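Serine protease inhibitor 4, isoform B (Drosophila melanogaster, PDB 4P0O) is a serpin that probably inhibits serine-type endopeptidases and perhaps cysteine-type ones as well. Local coordinates at residues Q8-R13 with K368-F373; D229-I234 with V363-K368. All coordinates share one frame; numbering follows the deposited sequence.

How the contacts relate
Contact 2 (229-234 with 363-368) is buried except at its Asp229 and Gln367 end; two antiparallel strands share a backbone ladder and bury about 506 Å² between them. Contact 1 (8-13 with 368-373) is smaller, about 215 Å², and only partly buried: its segments share no direct hydrogen bond, meeting through the Ala11 methyl, leucine contacts and a bridging water, while His7 of the same helix bonds Asp369. The two share Lys368, in the turn joining strands 360-366 and 370-377, and their centres lie about 10 Å apart. Leu372 N meets Leu364 O, and Phe373 O meets Leu364 N, at 2.8 Å each, probable hydrogen bonds that tie the helix-covered strand to its neighbour 360-366.

Contact 1 (Q8-R13 with K368-F373); sequences QEFARR and KDLPLF
The carbonyl oxygen of Gln8 is held twice: Arg12 N donates to it across the helix turn at 3.0 Å, and a water donates at 2.9 Å. The same water donates its other hydrogen to Asp369 OD2, 3.2 Å away, and so makes a polar link between the two segments. The other carboxylate oxygen, OD1, accepts a hydrogen bond from His7 NE2, just ahead of the segment, so the aspartate meets the helix with one oxygen directly and with the other through water.

Next to this polar link sits Ala11, whose methyl points toward the turn. It lies 3.5 Å from Asp369 O, is faced as well by that residue's carboxylate, and rests 3.9 Å from Leu370 CB. Asp369 CG stands between its own backbone N and carbonyl carbon (chi1 65°), which sets the carboxylate beside the residue's own carbonyl, so that both meet the Ala11 methyl. Alanine suits the place because nothing larger than a methyl separates the backbones: Ala11 CA and Leu370 CA are only 4.6 Å apart. Leu370 holds CG anti to the backbone N, and its CD1 reaches across the helix to Phe10 CD1 at 3.9 Å, the two side chains crossing at a slant. Pro371, with no amide hydrogen to offer, sets CD near Ala11 O at 4.3 Å.

Asp369 and Leu370 together face His366 in a classic beta bulge where strand 370-377 begins. Helix 6-28 lies against this strand start, with Leu14 and Ser18 extending the packing over Pro371, while Phe10 reaches on to Phe39 of helix 38-49 and sets its ring edge-to-face with that of Phe78 in helix 71-86.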
loop_
_atom_site.group_PDB
_atom_site.type_symbol
_atom_site.label_atom_id
_atom_site.label_comp_id
_atom_site.label_asym_id
_atom_site.label_seq_id
_atom_site.Cartn_x
_atom_site.Cartn_y
_atom_site.Cartn_z
ATOM N N GLN A 8 -3.810 -17.026 4.855
ATOM C CA GLN A 8 -5.180 -16.534 4.835
ATOM C C GLN A 8 -5.459 -15.598 6.004
ATOM O O GLN A 8 -6.136 -14.586 5.825
ATOM C CB GLN A 8 -6.187 -17.689 4.833
ATOM C CG GLN A 8 -6.114 -18.536 3.567
ATOM C CD GLN A 8 -5.057 -19.619 3.631
ATOM O OE1 GLN A 8 -4.349 -19.763 4.631
ATOM N NE2 GLN A 8 -4.948 -20.396 2.559
ATOM N N GLU A 9 -4.942 -15.906 7.169
ATOM C CA GLU A 9 -5.143 -15.034 8.288
ATOM C C GLU A 9 -4.402 -13.708 8.104
ATOM O O GLU A 9 -4.931 -12.692 8.353
ATOM C CB GLU A 9 -4.708 -15.682 9.582
ATOM C CG GLU A 9 -5.225 -14.973 10.805
ATOM C CD GLU A 9 -4.476 -15.332 12.080
ATOM O OE1 GLU A 9 -3.266 -15.633 12.037
ATOM O OE2 GLU A 9 -5.099 -15.311 13.140
ATOM N N PHE A 10 -3.167 -13.778 7.666
ATOM C CA PHE A 10 -2.386 -12.576 7.413
ATOM C C PHE A 10 -3.136 -11.690 6.413
ATOM O O PHE A 10 -3.251 -10.470 6.601
ATOM C CB PHE A 10 -0.984 -12.922 6.875
ATOM C CG PHE A 10 -0.105 -11.726 6.658
ATOM C CD1 PHE A 10 -0.192 -10.988 5.487
ATOM C CD2 PHE A 10 0.805 -11.321 7.633
ATOM C CE1 PHE A 10 0.596 -9.872 5.284
ATOM C CE2 PHE A 10 1.599 -10.193 7.433
ATOM C CZ PHE A 10 1.486 -9.472 6.257
ATOM N N ALA A 11 -3.638 -12.318 5.352
ATOM C CA ALA A 11 -4.327 -11.603 4.275
ATOM C C ALA A 11 -5.610 -10.926 4.774
ATOM O O ALA A 11 -5.895 -9.774 4.425
ATOM C CB ALA A 11 -4.641 -12.560 3.135
ATOM N N ARG A 12 -6.384 -11.656 5.572
ATOM C CA ARG A 12 -7.630 -11.157 6.128
ATOM C C ARG A 12 -7.376 -9.906 6.971
ATOM O O ARG A 12 -8.075 -8.890 6.841
ATOM C CB ARG A 12 -8.286 -12.269 6.968
ATOM C CG ARG A 12 -9.760 -12.237 7.128
ATOM C CD ARG A 12 -10.289 -13.682 7.255
ATOM N NE ARG A 12 -9.496 -14.467 8.203
ATOM C CZ ARG A 12 -9.072 -15.716 8.006
ATOM N NH1 ARG A 12 -9.355 -16.387 6.895
ATOM N NH2 ARG A 12 -8.354 -16.309 8.941
ATOM N N ARG A 13 -6.374 -9.987 7.841
ATOM C CA ARG A 13 -6.033 -8.871 8.725
ATOM C C ARG A 13 -5.531 -7.686 7.925
ATOM O O ARG A 13 -5.861 -6.541 8.233
ATOM C CB ARG A 13 -4.992 -9.313 9.764
ATOM C CG ARG A 13 -5.578 -10.292 10.782
ATOM C CD ARG A 13 -4.527 -11.088 11.559
ATOM N NE ARG A 13 -5.181 -11.905 12.586
ATOM C CZ ARG A 13 -5.481 -11.492 13.811
ATOM N NH1 ARG A 13 -5.181 -10.264 14.206
ATOM N NH2 ARG A 13 -6.094 -12.317 14.646
ATOM N N LYS A 368 -5.800 -13.636 -4.804
ATOM C CA LYS A 368 -7.161 -13.120 -4.689
ATOM C C LYS A 368 -7.536 -12.506 -3.334
ATOM O O LYS A 368 -8.647 -12.002 -3.204
ATOM C CB LYS A 368 -8.168 -14.230 -4.992
ATOM C CG LYS A 368 -8.091 -14.789 -6.406
ATOM C CD LYS A 368 -9.063 -15.948 -6.600
ATOM C CE LYS A 368 -10.379 -15.682 -5.888
ATOM N NZ LYS A 368 -11.481 -16.560 -6.307
ATOM N N ASP A 369 -6.660 -12.552 -2.327
ATOM C CA ASP A 369 -7.082 -12.140 -0.967
ATOM C C ASP A 369 -6.109 -11.209 -0.228
ATOM O O ASP A 369 -6.477 -10.644 0.810
ATOM C CB ASP A 369 -7.371 -13.393 -0.084
ATOM C CG ASP A 369 -6.145 -14.263 0.186
ATOM O OD1 ASP A 369 -5.045 -13.990 -0.326
ATOM O OD2 ASP A 369 -6.290 -15.268 0.930
ATOM N N LEU A 370 -4.897 -11.044 -0.746
ATOM C CA LEU A 370 -3.871 -10.263 -0.067
ATOM C C LEU A 370 -3.588 -8.989 -0.876
ATOM O O LEU A 370 -3.032 -9.050 -1.971
ATOM C CB LEU A 370 -2.606 -11.092 0.121
ATOM C CG LEU A 370 -1.616 -10.538 1.145
ATOM C CD1 LEU A 370 -0.725 -11.636 1.685
ATOM C CD2 LEU A 370 -0.752 -9.411 0.567
ATOM N N PRO A 371 -3.977 -7.823 -0.339
ATOM C CA PRO A 371 -3.828 -6.587 -1.114
ATOM C C PRO A 371 -2.440 -5.940 -1.002
ATOM O O PRO A 371 -1.984 -5.577 0.087
ATOM C CB PRO A 371 -4.904 -5.672 -0.514
ATOM C CG PRO A 371 -5.035 -6.124 0.895
ATOM C CD PRO A 371 -4.746 -7.605 0.905
ATOM N N LEU A 372 -1.773 -5.817 -2.141
ATOM C CA LEU A 372 -0.479 -5.158 -2.238
ATOM C C LEU A 372 -0.617 -3.657 -2.534
ATOM O O LEU A 372 0.144 -2.848 -2.011
ATOM C CB LEU A 372 0.364 -5.824 -3.323
ATOM C CG LEU A 372 0.655 -7.310 -3.058
ATOM C CD1 LEU A 372 1.332 -7.930 -4.254
ATOM C CD2 LEU A 372 1.510 -7.473 -1.805
ATOM N N PHE A 373 -1.563 -3.319 -3.399
ATOM C CA PHE A 373 -1.891 -1.919 -3.726
ATOM C C PHE A 373 -3.402 -1.756 -3.721
ATOM O O PHE A 373 -4.130 -2.699 -4.057
ATOM C CB PHE A 373 -1.332 -1.515 -5.094
ATOM C CG PHE A 373 0.166 -1.412 -5.136
ATOM C CD1 PHE A 373 0.944 -2.539 -5.337
ATOM C CD2 PHE A 373 0.795 -0.198 -4.978
ATOM C CE1 PHE A 373 2.330 -2.445 -5.377
ATOM C CE2 PHE A 373 2.174 -0.095 -5.026
ATOM C CZ PHE A 373 2.946 -1.212 -5.218
HETATM O O HOH W 1 -7.852 -14.273 3.483
#

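Contact 2 (D229-I234 with V363-K368); sequences DLSMLI and VLVHQK
Asp229 turns its carboxylate to the rim of the His366 imidazole: OD1 lies in the ring plane, 3.4 Å from CD2, with the two planes 74° apart. A water joins three polar ends, 2.6 Å from both Asp229 OD2 and His366 NE2, and it accepts from Gln367 NE2. Gln367 CG rests over one imidazole face, and Leu230 CD2 packs on His366 CB at 3.7 Å. Replacing His366 with an alanine would probably leave that water without its ring partner and remove the surface under Gln367 CG.

These side chains are set by an antiparallel ladder in sheet B of the serpin fold. Ser231 and Val365 exchange two backbone bonds, the straighter being Val365 N to Ser231 O (2.9 Å, 170°); Leu233 and Val363 exchange two more, and Gln367 N closes the end on Asp229 O. A second water, at the turn end of the ladder, accepts from Lys368 N and can donate to two at a time of Asp229 O, Ser231 OG and Val365 O. The small serine fits close against Val365 CG2 (3.2 Å from OG), its hydroxyl also hydrogen-bonded to Glu222. Leu233, on the same face, packs on helix 255-260, while the His366 ring meets Tyr85 edge-to-face.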
loop_
_atom_site.group_PDB
_atom_site.type_symbol
_atom_site.label_atom_id
_atom_site.label_comp_id
_atom_site.label_asym_id
_atom_site.label_seq_id
_atom_site.Cartn_x
_atom_site.Cartn_y
_atom_site.Cartn_z
ATOM N N ASP A 229 0.047 -15.617 -9.889
ATOM C CA ASP A 229 -1.265 -15.623 -9.250
ATOM C C ASP A 229 -1.534 -14.209 -8.689
ATOM O O ASP A 229 -2.133 -14.044 -7.630
ATOM C CB ASP A 229 -1.360 -16.679 -8.146
ATOM C CG ASP A 229 -0.207 -16.634 -7.178
ATOM O OD1 ASP A 229 0.619 -15.706 -7.254
ATOM O OD2 ASP A 229 -0.124 -17.555 -6.320
ATOM N N LEU A 230 -1.058 -13.200 -9.413
ATOM C CA LEU A 230 -1.346 -11.802 -9.087
ATOM C C LEU A 230 -2.414 -11.294 -10.056
ATOM O O LEU A 230 -2.508 -11.764 -11.190
ATOM C CB LEU A 230 -0.076 -10.950 -9.173
ATOM C CG LEU A 230 1.000 -11.285 -8.119
ATOM C CD1 LEU A 230 2.401 -10.890 -8.595
ATOM C CD2 LEU A 230 0.679 -10.593 -6.830
ATOM N N SER A 231 -3.225 -10.343 -9.614
ATOM C CA SER A 231 -4.279 -9.813 -10.474
ATOM C C SER A 231 -4.695 -8.424 -10.011
ATOM O O SER A 231 -4.375 -8.012 -8.902
ATOM C CB SER A 231 -5.497 -10.742 -10.490
ATOM O OG SER A 231 -6.068 -10.847 -9.204
ATOM N N MET A 232 -5.440 -7.695 -10.824
ATOM C CA MET A 232 -6.098 -6.437 -10.505
ATOM C C MET A 232 -7.588 -6.699 -10.420
ATOM O O MET A 232 -8.190 -7.197 -11.371
ATOM C CB MET A 232 -5.836 -5.360 -11.541
ATOM C CG MET A 232 -6.490 -4.030 -11.121
ATOM S SD MET A 232 -6.142 -2.672 -12.223
ATOM C CE MET A 232 -4.479 -2.270 -11.688
ATOM N N LEU A 233 -8.099 -6.368 -9.307
ATOM C CA LEU A 233 -9.535 -6.417 -9.077
ATOM C C LEU A 233 -10.118 -5.011 -9.262
ATOM O O LEU A 233 -9.688 -4.075 -8.602
ATOM C CB LEU A 233 -9.843 -6.941 -7.673
ATOM C CG LEU A 233 -11.333 -7.053 -7.280
ATOM C CD1 LEU A 233 -12.034 -8.174 -8.030
ATOM C CD2 LEU A 233 -11.479 -7.219 -5.748
ATOM N N ILE A 234 -11.090 -4.875 -10.150
ATOM C CA ILE A 234 -11.788 -3.606 -10.329
ATOM C C ILE A 234 -13.188 -3.736 -9.751
ATOM O O ILE A 234 -13.893 -4.689 -10.062
ATOM C CB ILE A 234 -11.844 -3.211 -11.810
ATOM C CG1 ILE A 234 -10.414 -3.059 -12.351
ATOM C CG2 ILE A 234 -12.580 -1.909 -11.988
ATOM C CD1 ILE A 234 -10.359 -3.033 -13.798
ATOM N N VAL A 363 -7.844 -2.965 -6.692
ATOM C CA VAL A 363 -6.940 -3.578 -5.732
ATOM C C VAL A 363 -5.997 -4.492 -6.506
ATOM O O VAL A 363 -6.456 -5.282 -7.328
ATOM C CB VAL A 363 -7.706 -4.382 -4.656
ATOM C CG1 VAL A 363 -6.788 -4.758 -3.518
ATOM C CG2 VAL A 363 -8.889 -3.596 -4.119
ATOM N N LEU A 364 -4.695 -4.354 -6.270
ATOM C CA LEU A 364 -3.702 -5.256 -6.848
ATOM C C LEU A 364 -3.479 -6.318 -5.801
ATOM O O LEU A 364 -2.980 -6.025 -4.710
ATOM C CB LEU A 364 -2.412 -4.518 -7.200
ATOM C CG LEU A 364 -1.647 -5.021 -8.411
ATOM C CD1 LEU A 364 -0.551 -4.021 -8.765
ATOM C CD2 LEU A 364 -1.079 -6.414 -8.137
ATOM N N VAL A 365 -3.901 -7.538 -6.120
ATOM C CA VAL A 365 -3.984 -8.623 -5.137
ATOM C C VAL A 365 -3.142 -9.846 -5.466
ATOM O O VAL A 365 -2.957 -10.205 -6.626
ATOM C CB VAL A 365 -5.430 -9.124 -4.959
ATOM C CG1 VAL A 365 -6.283 -8.039 -4.325
ATOM C CG2 VAL A 365 -6.015 -9.539 -6.279
ATOM N N HIS A 366 -2.664 -10.480 -4.405
ATOM C CA HIS A 366 -1.985 -11.760 -4.459
ATOM C C HIS A 366 -2.951 -12.861 -4.003
ATOM O O HIS A 366 -3.564 -12.746 -2.943
ATOM C CB HIS A 366 -0.732 -11.713 -3.572
ATOM C CG HIS A 366 -0.028 -13.025 -3.434
ATOM N ND1 HIS A 366 0.374 -13.534 -2.216
ATOM C CD2 HIS A 366 0.375 -13.920 -4.363
ATOM C CE1 HIS A 366 0.980 -14.690 -2.401
ATOM N NE2 HIS A 366 0.997 -14.950 -3.698
ATOM N N GLN A 367 -3.089 -13.915 -4.804
ATOM C CA GLN A 367 -3.912 -15.086 -4.441
ATOM C C GLN A 367 -5.339 -14.666 -4.112
ATOM O O GLN A 367 -5.982 -15.247 -3.254
ATOM C CB GLN A 367 -3.310 -15.837 -3.249
ATOM C CG GLN A 367 -2.162 -16.743 -3.576
ATOM C CD GLN A 367 -1.712 -17.561 -2.369
ATOM O OE1 GLN A 367 -2.503 -17.865 -1.475
ATOM N NE2 GLN A 367 -0.438 -17.914 -2.342
ATOM N N LYS A 368 -5.800 -13.636 -4.804
ATOM C CA LYS A 368 -7.161 -13.120 -4.689
ATOM C C LYS A 368 -7.536 -12.506 -3.334
ATOM O O LYS A 368 -8.647 -12.002 -3.204
ATOM C CB LYS A 368 -8.168 -14.230 -4.992
ATOM C CG LYS A 368 -8.091 -14.789 -6.406
ATOM C CD LYS A 368 -9.063 -15.948 -6.600
ATOM C CE LYS A 368 -10.379 -15.682 -5.888
ATOM N NZ LYS A 368 -11.481 -16.560 -6.307
HETATM O O HOH W 2 -4.806 -12.707 -7.492
HETATM O O HOH W 3 1.424 -17.495 -4.222
#